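Aminoacyl-tRNA synthetase-interacting multifunctional protein p43 (Plasmodium vivax, PDB 6IPA) probably binds tRNA through an EMAP II-like domain and takes part in complexes with aminoacyl-tRNA synthetases. Local coordinates at residues Ile43-Ile48 and Leu152-Leu157; Ala131-Val136 and Trp187-Gly192; Ile142-Met147 and Ala180-Ala185; Leu173-Gly178 and Ile194-Glu199. All coordinates share one frame; numbering follows the deposited sequence.

How the contacts relate
The four contacts illustrate how loops and turns close a small, strand-rich EMAP II-like domain. Contacts 2, 3 and 4 share one curled sheet, their centres about 12 to 14 Å apart. Probable backbone hydrogen bonds connect them: L188 N of contact 2 to I143 O of contact 3, H181 N of contact 3 to L174 O of contact 4, and A131 N of contact 2 to T195 O of contact 4. Contact 1 lies at the opening of strand 48-58, which belongs to the other, four-stranded sheet; its centre is about 14 Å from that of contact 3 and about 22 Å from that of contact 4. There I43 packs against C144, M147 and Y182, while I48 reaches W187 of contact 2.

Contact 1: Ile43-Ile48 and Leu152-Leu157; sequences ITRLNI and LPDKTL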
loop_
_atom_site.group_PDB
_atom_site.type_symbol
_atom_site.label_atom_id
_atom_site.label_comp_id
_atom_site.label_asym_id
_atom_site.label_seq_id
_atom_site.Cartn_x
_atom_site.Cartn_y
_atom_site.Cartn_z
ATOM N N ILE A 43 14.331 -0.426 4.311
ATOM C CA ILE A 43 13.071 -0.879 3.798
ATOM C C ILE A 43 12.642 -2.215 4.394
ATOM O O ILE A 43 11.471 -2.580 4.319
ATOM C CB ILE A 43 13.070 -0.882 2.270
ATOM C CG1 ILE A 43 11.676 -1.224 1.757
ATOM C CG2 ILE A 43 14.105 -1.857 1.722
ATOM C CD1 ILE A 43 11.484 -0.958 0.302
ATOM N N THR A 44 13.559 -2.925 5.042
ATOM C CA THR A 44 13.209 -4.194 5.692
ATOM C C THR A 44 12.192 -3.951 6.814
ATOM O O THR A 44 11.506 -4.861 7.262
ATOM C CB THR A 44 14.472 -4.883 6.228
ATOM O OG1 THR A 44 15.073 -4.060 7.230
ATOM C CG2 THR A 44 15.480 -5.117 5.092
ATOM N N ARG A 45 12.083 -2.692 7.228
ATOM C CA ARG A 45 11.286 -2.317 8.385
ATOM C C ARG A 45 9.819 -2.124 8.067
ATOM O O ARG A 45 8.995 -2.166 8.966
ATOM C CB ARG A 45 11.839 -1.047 9.027
ATOM C CG ARG A 45 13.123 -1.291 9.784
ATOM C CD ARG A 45 13.720 -0.044 10.425
ATOM N NE ARG A 45 12.955 0.294 11.594
ATOM C CZ ARG A 45 13.156 1.370 12.346
ATOM N NH1 ARG A 45 14.152 2.249 12.078
ATOM N NH2 ARG A 45 12.349 1.569 13.378
ATOM N N LEU A 46 9.512 -1.920 6.785
ATOM C CA LEU A 46 8.153 -1.911 6.287
ATOM C C LEU A 46 7.669 -3.311 6.033
ATOM O O LEU A 46 8.333 -4.076 5.381
ATOM C CB LEU A 46 8.039 -1.123 4.953
ATOM C CG LEU A 46 8.613 0.282 4.934
ATOM C CD1 LEU A 46 8.288 0.959 3.627
ATOM C CD2 LEU A 46 8.103 1.080 6.105
ATOM N N ASN A 47 6.439 -3.576 6.474
ATOM C CA ASN A 47 5.673 -4.808 6.107
ATOM C C ASN A 47 4.643 -4.507 5.112
ATOM O O ASN A 47 3.559 -4.182 5.504
ATOM C CB ASN A 47 4.904 -5.322 7.306
ATOM C CG ASN A 47 4.336 -6.667 7.083
ATOM O OD1 ASN A 47 4.849 -7.462 6.296
ATOM N ND2 ASN A 47 3.293 -6.970 7.816
ATOM N N ILE A 48 4.978 -4.610 3.827
ATOM C CA ILE A 48 4.090 -4.353 2.709
ATOM C C ILE A 48 3.490 -5.665 2.195
ATOM O O ILE A 48 4.204 -6.534 1.715
ATOM C CB ILE A 48 4.871 -3.666 1.567
ATOM C CG1 ILE A 48 5.247 -2.232 1.969
ATOM C CG2 ILE A 48 4.024 -3.604 0.302
ATOM C CD1 ILE A 48 6.318 -1.605 1.094
ATOM N N LEU A 152 12.840 -9.046 9.611
ATOM C CA LEU A 152 11.434 -8.833 9.832
ATOM C C LEU A 152 11.100 -7.330 9.819
ATOM O O LEU A 152 11.967 -6.499 10.025
ATOM C CB LEU A 152 10.979 -9.488 11.140
ATOM C CG LEU A 152 11.292 -10.970 11.280
ATOM C CD1 LEU A 152 10.910 -11.404 12.674
ATOM C CD2 LEU A 152 10.608 -11.831 10.231
ATOM N N PRO A 153 9.819 -6.994 9.581
ATOM C CA PRO A 153 9.435 -5.616 9.591
ATOM C C PRO A 153 9.120 -5.271 11.024
ATOM O O PRO A 153 8.832 -6.169 11.817
ATOM C CB PRO A 153 8.132 -5.635 8.764
ATOM C CG PRO A 153 7.520 -6.966 9.140
ATOM C CD PRO A 153 8.635 -7.885 9.524
ATOM N N ASP A 154 9.151 -3.987 11.352
ATOM C CA ASP A 154 8.740 -3.562 12.697
ATOM C C ASP A 154 7.340 -4.077 13.056
ATOM O O ASP A 154 6.378 -3.784 12.378
ATOM C CB ASP A 154 8.736 -2.044 12.778
ATOM C CG ASP A 154 10.122 -1.436 12.566
ATOM O OD1 ASP A 154 11.074 -2.148 12.152
ATOM O OD2 ASP A 154 10.286 -0.235 12.827
ATOM N N LYS A 155 7.211 -4.839 14.125
ATOM C CA LYS A 155 5.903 -5.140 14.707
ATOM C C LYS A 155 4.976 -3.953 14.501
ATOM O O LYS A 155 3.861 -4.118 14.009
ATOM C CB LYS A 155 6.021 -5.491 16.213
ATOM C CG LYS A 155 4.871 -6.320 16.799
ATOM C CD LYS A 155 4.730 -7.633 16.049
ATOM C CE LYS A 155 3.342 -8.249 16.148
ATOM N NZ LYS A 155 3.326 -9.614 15.486
ATOM N N THR A 156 5.439 -2.753 14.845
ATOM C CA THR A 156 4.631 -1.594 14.677
ATOM C C THR A 156 5.422 -0.329 14.467
ATOM O O THR A 156 6.405 -0.084 15.175
ATOM C CB THR A 156 3.760 -1.412 15.910
ATOM O OG1 THR A 156 3.098 -2.653 16.223
ATOM C CG2 THR A 156 2.735 -0.411 15.640
ATOM N N LEU A 157 4.945 0.505 13.530
ATOM C CA LEU A 157 5.582 1.746 13.197
ATOM C C LEU A 157 5.045 2.828 14.066
ATOM O O LEU A 157 3.951 2.745 14.560
ATOM C CB LEU A 157 5.347 2.097 11.752
ATOM C CG LEU A 157 5.834 1.080 10.724
ATOM C CD1 LEU A 157 5.327 1.485 9.344
ATOM C CD2 LEU A 157 7.354 0.952 10.689
HETATM O O HOH W 1 14.434 -5.555 9.967
#
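The short 3-10 segment 43-45 meets a loop without regular structure where R45 and P153 bring their CA atoms to 4.0 Å. D154 N donates to R45 O over 3.0 Å, and P153 CA makes a CA-H...O contact with T44 O. A water links the two segments, donating to T44 OG1 and L152 O, although T44 OG1 also bonds to D42. In the side chain of R45 the bend at chi3 (75°) sets NE toward the D154 carboxylate, and the guanidinium then grips it side-on with NE and NH2. R45 NH2 lies 2.8 Å from D154 OD2, while R45 NE is shared between D154 OD1 at 3.1 Å and OD2 at 3.0 Å. Both oxygens use their syn lone pairs and lie near the guanidinium plane, although the two flat groups are turned 35° apart. Farther along the segments, CB of P153 lies 3.6 Å from CB of N47, the two side chains pointing the same way. N103 ties the two segments together, its ND2 bonding to the carbonyl oxygens of R45 and D154. Two nitrogens on one carboxylate, with a backbone bond between the same two residues, fix the rotation of both charged groups and would favour their ionised forms.

Contact 2: Ala131-Val136 and Trp187-Gly192; sequences APPDGV and WLSSKG
Two beta turns pack against each other here, and an ST turn stiffens one of them. The type II turn P133-V136 lies against the type I turn S189-G192 at the end of strand 185-189. CD of the P133 ring stands 3.6 Å from G192 O, and its CG 3.7 Å from K191 O. S189 OG sits between the backbone N and the carbonyl carbon (chi1 80°), a position from which it accepts from K191 N over 2.7 Å in a bond of 155° at the hydrogen. The same hydroxyl donates to G192 O, in the carbonyl plane and on a lone pair; that oxygen also receives S189 N, so two donors grip it. On the buried side, CG1 of V136 approaches S189 OG at 3.7 Å. The chain of K191 bends at chi2 and runs past the P133-V136 turn, with CG 3.7 Å from D134 O and CE 3.8 Å from G135 O. No hydrogen bond crosses between the two turns, so their union depends on van der Waals contact. On the sheet side, W187 pairs its backbone with A180 and I194, and L188 with I143. P132 and V136 touch Y97 of strand 97-101, placing the contact between the curled sheet and the four-stranded sheet that contains strand 97-101.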
loop_
_atom_site.group_PDB
_atom_site.type_symbol
_atom_site.label_atom_id
_atom_site.label_comp_id
_atom_site.label_asym_id
_atom_site.label_seq_id
_atom_site.Cartn_x
_atom_site.Cartn_y
_atom_site.Cartn_z
ATOM N N ALA A 131 0.028 -2.591 -8.496
ATOM C CA ALA A 131 -0.661 -3.844 -8.749
ATOM C C ALA A 131 0.320 -5.038 -8.747
ATOM O O ALA A 131 1.397 -4.968 -9.391
ATOM C CB ALA A 131 -1.404 -3.775 -10.091
ATOM N N PRO A 132 -0.050 -6.123 -8.033
ATOM C CA PRO A 132 0.673 -7.394 -8.120
ATOM C C PRO A 132 0.200 -8.122 -9.295
ATOM O O PRO A 132 -0.955 -8.075 -9.542
ATOM C CB PRO A 132 0.201 -8.177 -6.887
ATOM C CG PRO A 132 -1.109 -7.564 -6.533
ATOM C CD PRO A 132 -0.961 -6.105 -6.878
ATOM N N PRO A 133 1.077 -8.815 -10.024
ATOM C CA PRO A 133 0.521 -9.673 -11.056
ATOM C C PRO A 133 -0.457 -10.655 -10.450
ATOM O O PRO A 133 -0.474 -10.862 -9.252
ATOM C CB PRO A 133 1.737 -10.399 -11.610
ATOM C CG PRO A 133 2.874 -9.488 -11.301
ATOM C CD PRO A 133 2.545 -8.874 -9.979
ATOM N N ASP A 134 -1.298 -11.238 -11.268
ATOM C CA ASP A 134 -2.375 -12.053 -10.732
ATOM C C ASP A 134 -1.736 -13.310 -10.193
ATOM O O ASP A 134 -0.605 -13.601 -10.558
ATOM C CB ASP A 134 -3.428 -12.339 -11.814
ATOM C CG ASP A 134 -4.158 -11.074 -12.276
ATOM O OD1 ASP A 134 -4.721 -10.363 -11.412
ATOM O OD2 ASP A 134 -4.174 -10.821 -13.509
ATOM N N GLY A 135 -2.429 -14.005 -9.292
ATOM C CA GLY A 135 -1.945 -15.283 -8.708
ATOM C C GLY A 135 -1.329 -15.167 -7.323
ATOM O O GLY A 135 -1.033 -16.150 -6.667
ATOM N N VAL A 136 -1.142 -13.940 -6.881
ATOM C CA VAL A 136 -0.611 -13.651 -5.576
ATOM C C VAL A 136 -1.604 -14.052 -4.480
ATOM O O VAL A 136 -2.762 -14.221 -4.740
ATOM C CB VAL A 136 -0.294 -12.169 -5.515
ATOM C CG1 VAL A 136 0.856 -11.869 -6.494
ATOM C CG2 VAL A 136 -1.547 -11.331 -5.846
ATOM N N TRP A 187 10.394 -4.102 -6.597
ATOM C CA TRP A 187 9.519 -4.769 -5.666
ATOM C C TRP A 187 9.088 -6.051 -6.289
ATOM O O TRP A 187 8.669 -6.045 -7.461
ATOM C CB TRP A 187 8.259 -3.951 -5.437
ATOM C CG TRP A 187 8.431 -2.693 -4.653
ATOM C CD1 TRP A 187 9.562 -1.945 -4.514
ATOM C CD2 TRP A 187 7.409 -2.006 -3.940
ATOM N NE1 TRP A 187 9.301 -0.833 -3.745
ATOM C CE2 TRP A 187 7.988 -0.853 -3.381
ATOM C CE3 TRP A 187 6.055 -2.246 -3.735
ATOM C CZ2 TRP A 187 7.265 0.049 -2.638
ATOM C CZ3 TRP A 187 5.353 -1.369 -2.973
ATOM C CH2 TRP A 187 5.962 -0.224 -2.430
ATOM N N LEU A 188 9.114 -7.136 -5.492
ATOM C CA LEU A 188 8.827 -8.484 -6.003
ATOM C C LEU A 188 7.678 -9.206 -5.274
ATOM O O LEU A 188 7.520 -9.091 -4.090
ATOM C CB LEU A 188 10.093 -9.326 -5.900
ATOM C CG LEU A 188 11.036 -9.430 -7.082
ATOM C CD1 LEU A 188 11.404 -8.086 -7.701
ATOM C CD2 LEU A 188 12.264 -10.213 -6.656
ATOM N N SER A 189 6.894 -9.980 -6.008
ATOM C CA SER A 189 5.807 -10.774 -5.440
ATOM C C SER A 189 6.151 -12.185 -5.783
ATOM O O SER A 189 7.157 -12.426 -6.463
ATOM C CB SER A 189 4.474 -10.455 -6.129
ATOM O OG SER A 189 4.399 -11.161 -7.373
ATOM N N SER A 190 5.282 -13.107 -5.382
ATOM C CA SER A 190 5.457 -14.523 -5.704
ATOM C C SER A 190 5.286 -14.787 -7.169
ATOM O O SER A 190 5.607 -15.875 -7.632
ATOM C CB SER A 190 4.482 -15.421 -4.906
ATOM O OG SER A 190 3.104 -15.083 -5.048
ATOM N N LYS A 191 4.753 -13.815 -7.911
ATOM C CA LYS A 191 4.526 -14.006 -9.340
ATOM C C LYS A 191 5.138 -12.904 -10.169
ATOM O O LYS A 191 4.742 -12.712 -11.303
ATOM C CB LYS A 191 3.039 -14.080 -9.619
ATOM C CG LYS A 191 2.325 -15.154 -8.830
ATOM C CD LYS A 191 2.176 -16.409 -9.648
ATOM C CE LYS A 191 1.828 -17.593 -8.758
ATOM N NZ LYS A 191 1.058 -18.621 -9.524
ATOM N N GLY A 192 6.092 -12.172 -9.611
ATOM C CA GLY A 192 6.845 -11.196 -10.366
ATOM C C GLY A 192 6.699 -9.770 -9.865
ATOM O O GLY A 192 5.971 -9.484 -8.913
#

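Contact 3: Ile142-Met147 and Ala180-Ala185; sequences IICENM and AHYKDA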
loop_
_atom_site.group_PDB
_atom_site.type_symbol
_atom_site.label_atom_id
_atom_site.label_comp_id
_atom_site.label_asym_id
_atom_site.label_seq_id
_atom_site.Cartn_x
_atom_site.Cartn_y
_atom_site.Cartn_z
ATOM N N ILE A 142 5.725 -8.399 0.223
ATOM C CA ILE A 142 6.353 -7.922 -1.002
ATOM C C ILE A 142 7.717 -7.341 -0.623
ATOM O O ILE A 142 7.821 -6.475 0.280
ATOM C CB ILE A 142 5.509 -6.802 -1.628
ATOM C CG1 ILE A 142 4.050 -7.272 -1.940
ATOM C CG2 ILE A 142 6.211 -6.186 -2.828
ATOM C CD1 ILE A 142 3.941 -8.535 -2.780
ATOM N N ILE A 143 8.761 -7.822 -1.295
ATOM C CA ILE A 143 10.151 -7.599 -0.886
ATOM C C ILE A 143 10.923 -7.052 -2.068
ATOM O O ILE A 143 10.500 -7.249 -3.186
ATOM C CB ILE A 143 10.835 -8.925 -0.434
ATOM C CG1 ILE A 143 11.009 -9.908 -1.603
ATOM C CG2 ILE A 143 10.049 -9.616 0.675
ATOM C CD1 ILE A 143 11.948 -11.077 -1.305
ATOM N N CYS A 144 12.049 -6.394 -1.844
ATOM C CA CYS A 144 12.919 -5.978 -2.952
ATOM C C CYS A 144 13.859 -7.078 -3.428
ATOM O O CYS A 144 13.922 -8.164 -2.837
ATOM C CB CYS A 144 13.750 -4.764 -2.543
ATOM S SG CYS A 144 12.690 -3.419 -2.046
ATOM N N GLU A 145 14.654 -6.763 -4.428
ATOM C CA GLU A 145 15.643 -7.685 -4.933
ATOM C C GLU A 145 16.820 -7.597 -3.972
ATOM O O GLU A 145 17.189 -6.537 -3.517
ATOM C CB GLU A 145 16.066 -7.372 -6.376
ATOM C CG GLU A 145 15.329 -6.258 -7.093
ATOM C CD GLU A 145 15.490 -6.250 -8.607
ATOM O OE1 GLU A 145 15.796 -5.211 -9.184
ATOM O OE2 GLU A 145 15.301 -7.273 -9.244
ATOM N N ASN A 146 17.386 -8.745 -3.666
ATOM C CA ASN A 146 18.519 -8.881 -2.728
ATOM C C ASN A 146 18.189 -8.507 -1.293
ATOM O O ASN A 146 19.050 -8.027 -0.555
ATOM C CB ASN A 146 19.723 -8.066 -3.220
ATOM C CG ASN A 146 20.020 -8.318 -4.678
ATOM O OD1 ASN A 146 19.709 -9.400 -5.213
ATOM N ND2 ASN A 146 20.606 -7.328 -5.342
ATOM N N MET A 147 16.936 -8.706 -0.906
ATOM C CA MET A 147 16.514 -8.385 0.440
ATOM C C MET A 147 16.446 -9.712 1.167
ATOM O O MET A 147 16.157 -10.754 0.575
ATOM C CB MET A 147 15.167 -7.647 0.445
ATOM C CG MET A 147 14.617 -7.335 1.834
ATOM S SD MET A 147 13.001 -6.506 1.938
ATOM C CE MET A 147 13.417 -4.960 1.133
ATOM N N ALA A 180 7.552 -0.861 -9.742
ATOM C CA ALA A 180 7.819 -0.228 -8.463
ATOM C C ALA A 180 9.224 -0.559 -7.966
ATOM O O ALA A 180 9.617 -1.738 -7.985
ATOM C CB ALA A 180 6.796 -0.703 -7.434
ATOM N N HIS A 181 9.925 0.460 -7.460
ATOM C CA HIS A 181 11.306 0.338 -6.902
ATOM C C HIS A 181 11.505 0.942 -5.513
ATOM O O HIS A 181 11.049 2.060 -5.247
ATOM C CB HIS A 181 12.322 1.083 -7.778
ATOM C CG HIS A 181 12.493 0.499 -9.139
ATOM N ND1 HIS A 181 11.445 0.360 -10.039
ATOM C CD2 HIS A 181 13.596 0.020 -9.761
ATOM C CE1 HIS A 181 11.905 -0.182 -11.157
ATOM N NE2 HIS A 181 13.210 -0.388 -11.019
ATOM N N TYR A 182 12.250 0.225 -4.654
ATOM C CA TYR A 182 12.977 0.898 -3.564
ATOM C C TYR A 182 14.349 1.247 -4.151
ATOM O O TYR A 182 15.105 0.371 -4.520
ATOM C CB TYR A 182 13.074 0.022 -2.293
ATOM C CG TYR A 182 13.982 0.618 -1.232
ATOM C CD1 TYR A 182 13.555 1.655 -0.445
ATOM C CD2 TYR A 182 15.280 0.149 -1.049
ATOM C CE1 TYR A 182 14.382 2.228 0.486
ATOM C CE2 TYR A 182 16.120 0.716 -0.119
ATOM C CZ TYR A 182 15.670 1.763 0.652
ATOM O OH TYR A 182 16.487 2.358 1.616
ATOM N N LYS A 183 14.644 2.497 -4.293
ATOM C CA LYS A 183 15.903 2.873 -4.873
ATOM C C LYS A 183 16.059 2.262 -6.236
ATOM O O LYS A 183 15.334 2.598 -7.114
ATOM C CB LYS A 183 17.055 2.607 -3.946
ATOM C CG LYS A 183 16.969 3.450 -2.717
ATOM C CD LYS A 183 18.099 3.249 -1.770
ATOM C CE LYS A 183 18.005 4.274 -0.703
ATOM N NZ LYS A 183 18.213 3.650 0.601
ATOM N N ASP A 184 17.079 1.465 -6.454
ATOM C CA ASP A 184 17.248 0.791 -7.717
ATOM C C ASP A 184 16.797 -0.647 -7.709
ATOM O O ASP A 184 17.001 -1.337 -8.648
ATOM C CB ASP A 184 18.696 0.801 -8.075
ATOM C CG ASP A 184 19.134 2.086 -8.613
ATOM O OD1 ASP A 184 18.334 2.826 -9.106
ATOM O OD2 ASP A 184 20.303 2.382 -8.582
ATOM N N ALA A 185 16.188 -1.079 -6.634
ATOM C CA ALA A 185 15.806 -2.454 -6.427
ATOM C C ALA A 185 14.303 -2.610 -6.540
ATOM O O ALA A 185 13.573 -2.046 -5.755
ATOM C CB ALA A 185 16.261 -2.908 -5.036
#
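C144 packs on Y182 and A185 in the close part of a small surface contact between two beta turns, a type II turn over C144-M147 and a type II' turn over Y182-A185. The sulfur of C144, anti to its carbonyl carbon (chi1 -58°), reaches CB of Y182 at 3.5 Å. It also lies 5.4 Å from the centroid of the Y182 ring, 63° off the ring normal, an oblique sulfur-aromatic approach. Just beside it, CB of C144 meets CB of A185 at 4.0 Å. Within the second turn Y182 and A185 bond reciprocally through their backbones, which holds A185 in place against the cysteine.

The outer part is looser and more polar. E145 CG lies 3.8 Å from A185 C, and from there the glutamate chain extends so that E145 OE1 comes alongside A185 CA at 3.9 Å. That oxygen bonds to the backbone N of K186, just past the turn. D184, on the exposed side, directs OD1 to a salt bridge with K176. No hydrogen bond crosses between the segments themselves, and the contact is one of van der Waals touches, made by the sulfur, the Y182 CB, the E145 chain and A185.

The two turns lie at the edge of the curled sheet. Strand 185-189, the return arm of the hairpin from 179-182, pairs with 143-144 and so links the two segments. I43, from the loop before strand 48-58, touches C144, M147 and Y182.

Contact 4: Leu173-Gly178 and Ile194-Glu199; sequences LLVKNG and ITCPLE
G178 O takes C196 N at 2.9 Å, with T195 CA adding a CA-H...O contact to the same oxygen at 3.2 Å. The donor lies 47° above the carbonyl plane, in a bond of 153° at the hydrogen. G178 belongs to the tight connection between antiparallel strands 173-176 and 179-182, a beta hairpin, and the loop 194-199 folds across the end of that hairpin. The glycine is held from its other polar atom as well: G178 N donates to E199 O over 3.0 Å, in the carbonyl plane and on a lone pair. Together the two bonds place one residue between the two arms of the loop, and the G178 CA comes within 3.4 Å of L198 O in a further CA-H...O contact. The positive phi of G178 (75°) suits a residue without a side chain, and the carbonyls of C196 and L198 lie close around it.

Apolar packing lies deeper, where V175 points toward the loop. The T195 backbone pairs with A131, and L198 rests on strand 126-129, so the loop spans from the hairpin to another part of the same curled sheet. V175 pairs through its backbone with G201 of strand 201-203, which sets the hairpin beside the strand that follows the loop. At the apolar end of the contact, CG1 of V175 stands 3.7 Å from CB of C196 and 4.1 Å from its SG.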
loop_
_atom_site.group_PDB
_atom_site.type_symbol
_atom_site.label_atom_id
_atom_site.label_comp_id
_atom_site.label_asym_id
_atom_site.label_seq_id
_atom_site.Cartn_x
_atom_site.Cartn_y
_atom_site.Cartn_z
ATOM N N LEU A 173 11.037 5.770 -2.938
ATOM C CA LEU A 173 10.009 4.879 -3.547
ATOM C C LEU A 173 9.359 5.420 -4.862
ATOM O O LEU A 173 8.477 6.313 -4.827
ATOM C CB LEU A 173 8.902 4.580 -2.515
ATOM C CG LEU A 173 9.287 3.845 -1.226
ATOM C CD1 LEU A 173 8.055 3.628 -0.389
ATOM C CD2 LEU A 173 9.926 2.516 -1.478
ATOM N N LEU A 174 9.744 4.821 -5.999
ATOM C CA LEU A 174 9.374 5.320 -7.326
ATOM C C LEU A 174 8.855 4.212 -8.227
ATOM O O LEU A 174 9.202 3.026 -8.059
ATOM C CB LEU A 174 10.591 5.966 -8.036
ATOM C CG LEU A 174 11.280 7.152 -7.323
ATOM C CD1 LEU A 174 12.489 7.594 -8.129
ATOM C CD2 LEU A 174 10.331 8.338 -7.092
ATOM N N VAL A 175 8.026 4.587 -9.202
ATOM C CA VAL A 175 7.790 3.672 -10.315
ATOM C C VAL A 175 8.690 4.135 -11.436
ATOM O O VAL A 175 8.672 5.318 -11.778
ATOM C CB VAL A 175 6.296 3.580 -10.756
ATOM C CG1 VAL A 175 5.416 3.243 -9.567
ATOM C CG2 VAL A 175 5.818 4.869 -11.358
ATOM N N LYS A 176 9.524 3.218 -11.941
ATOM C CA LYS A 176 10.387 3.494 -13.076
ATOM C C LYS A 176 10.088 2.443 -14.125
ATOM O O LYS A 176 10.101 1.246 -13.810
ATOM C CB LYS A 176 11.863 3.487 -12.667
ATOM C CG LYS A 176 12.190 4.585 -11.656
ATOM C CD LYS A 176 13.677 4.722 -11.279
ATOM C CE LYS A 176 14.139 3.751 -10.198
ATOM N NZ LYS A 176 15.525 4.039 -9.667
ATOM N N ASN A 177 9.785 2.909 -15.345
ATOM C CA ASN A 177 9.209 2.103 -16.453
ATOM C C ASN A 177 8.083 1.143 -16.030
ATOM O O ASN A 177 8.086 -0.042 -16.354
ATOM C CB ASN A 177 10.318 1.343 -17.186
ATOM C CG ASN A 177 11.358 2.269 -17.810
ATOM O OD1 ASN A 177 11.178 3.502 -17.923
ATOM N ND2 ASN A 177 12.454 1.673 -18.244
ATOM N N GLY A 178 7.118 1.662 -15.283
ATOM C CA GLY A 178 5.931 0.897 -14.941
ATOM C C GLY A 178 6.162 -0.164 -13.882
ATOM O O GLY A 178 5.290 -1.000 -13.623
ATOM N N ILE A 194 6.137 -5.746 -9.201
ATOM C CA ILE A 194 4.953 -4.963 -8.932
ATOM C C ILE A 194 4.889 -3.901 -10.021
ATOM O O ILE A 194 5.884 -3.184 -10.268
ATOM C CB ILE A 194 5.024 -4.316 -7.527
ATOM C CG1 ILE A 194 5.045 -5.386 -6.422
ATOM C CG2 ILE A 194 3.852 -3.367 -7.301
ATOM C CD1 ILE A 194 3.856 -6.326 -6.390
ATOM N N THR A 195 3.731 -3.832 -10.682
ATOM C CA THR A 195 3.499 -2.906 -11.807
ATOM C C THR A 195 2.598 -1.698 -11.438
ATOM O O THR A 195 1.839 -1.699 -10.466
ATOM C CB THR A 195 2.945 -3.665 -13.054
ATOM O OG1 THR A 195 1.670 -4.303 -12.753
ATOM C CG2 THR A 195 3.955 -4.731 -13.483
ATOM N N CYS A 196 2.730 -0.649 -12.224
ATOM C CA CYS A 196 1.897 0.525 -12.077
ATOM C C CYS A 196 1.603 1.008 -13.462
ATOM O O CYS A 196 2.539 1.057 -14.284
ATOM C CB CYS A 196 2.637 1.616 -11.349
ATOM S SG CYS A 196 1.573 2.996 -10.930
ATOM N N PRO A 197 0.320 1.354 -13.742
ATOM C CA PRO A 197 -0.031 1.749 -15.123
ATOM C C PRO A 197 0.643 3.045 -15.603
ATOM O O PRO A 197 0.630 3.327 -16.803
ATOM C CB PRO A 197 -1.566 1.876 -15.091
ATOM C CG PRO A 197 -1.985 1.043 -13.918
ATOM C CD PRO A 197 -0.883 1.164 -12.905
ATOM N N LEU A 198 1.231 3.803 -14.686
ATOM C CA LEU A 198 1.972 5.006 -15.042
ATOM C C LEU A 198 3.372 4.613 -15.491
ATOM O O LEU A 198 3.871 3.574 -15.099
ATOM C CB LEU A 198 2.040 5.964 -13.859
ATOM C CG LEU A 198 0.707 6.146 -13.139
ATOM C CD1 LEU A 198 0.866 6.982 -11.866
ATOM C CD2 LEU A 198 -0.336 6.713 -14.116
ATOM N N GLU A 199 4.004 5.445 -16.313
ATOM C CA GLU A 199 5.328 5.124 -16.856
ATOM C C GLU A 199 6.337 5.492 -15.775
ATOM O O GLU A 199 7.057 4.634 -15.292
ATOM C CB GLU A 199 5.620 5.834 -18.200
ATOM C CG GLU A 199 4.466 5.871 -19.249
ATOM C CD GLU A 199 4.133 4.525 -19.919
ATOM O OE1 GLU A 199 4.648 3.460 -19.487
ATOM O OE2 GLU A 199 3.334 4.530 -20.887
#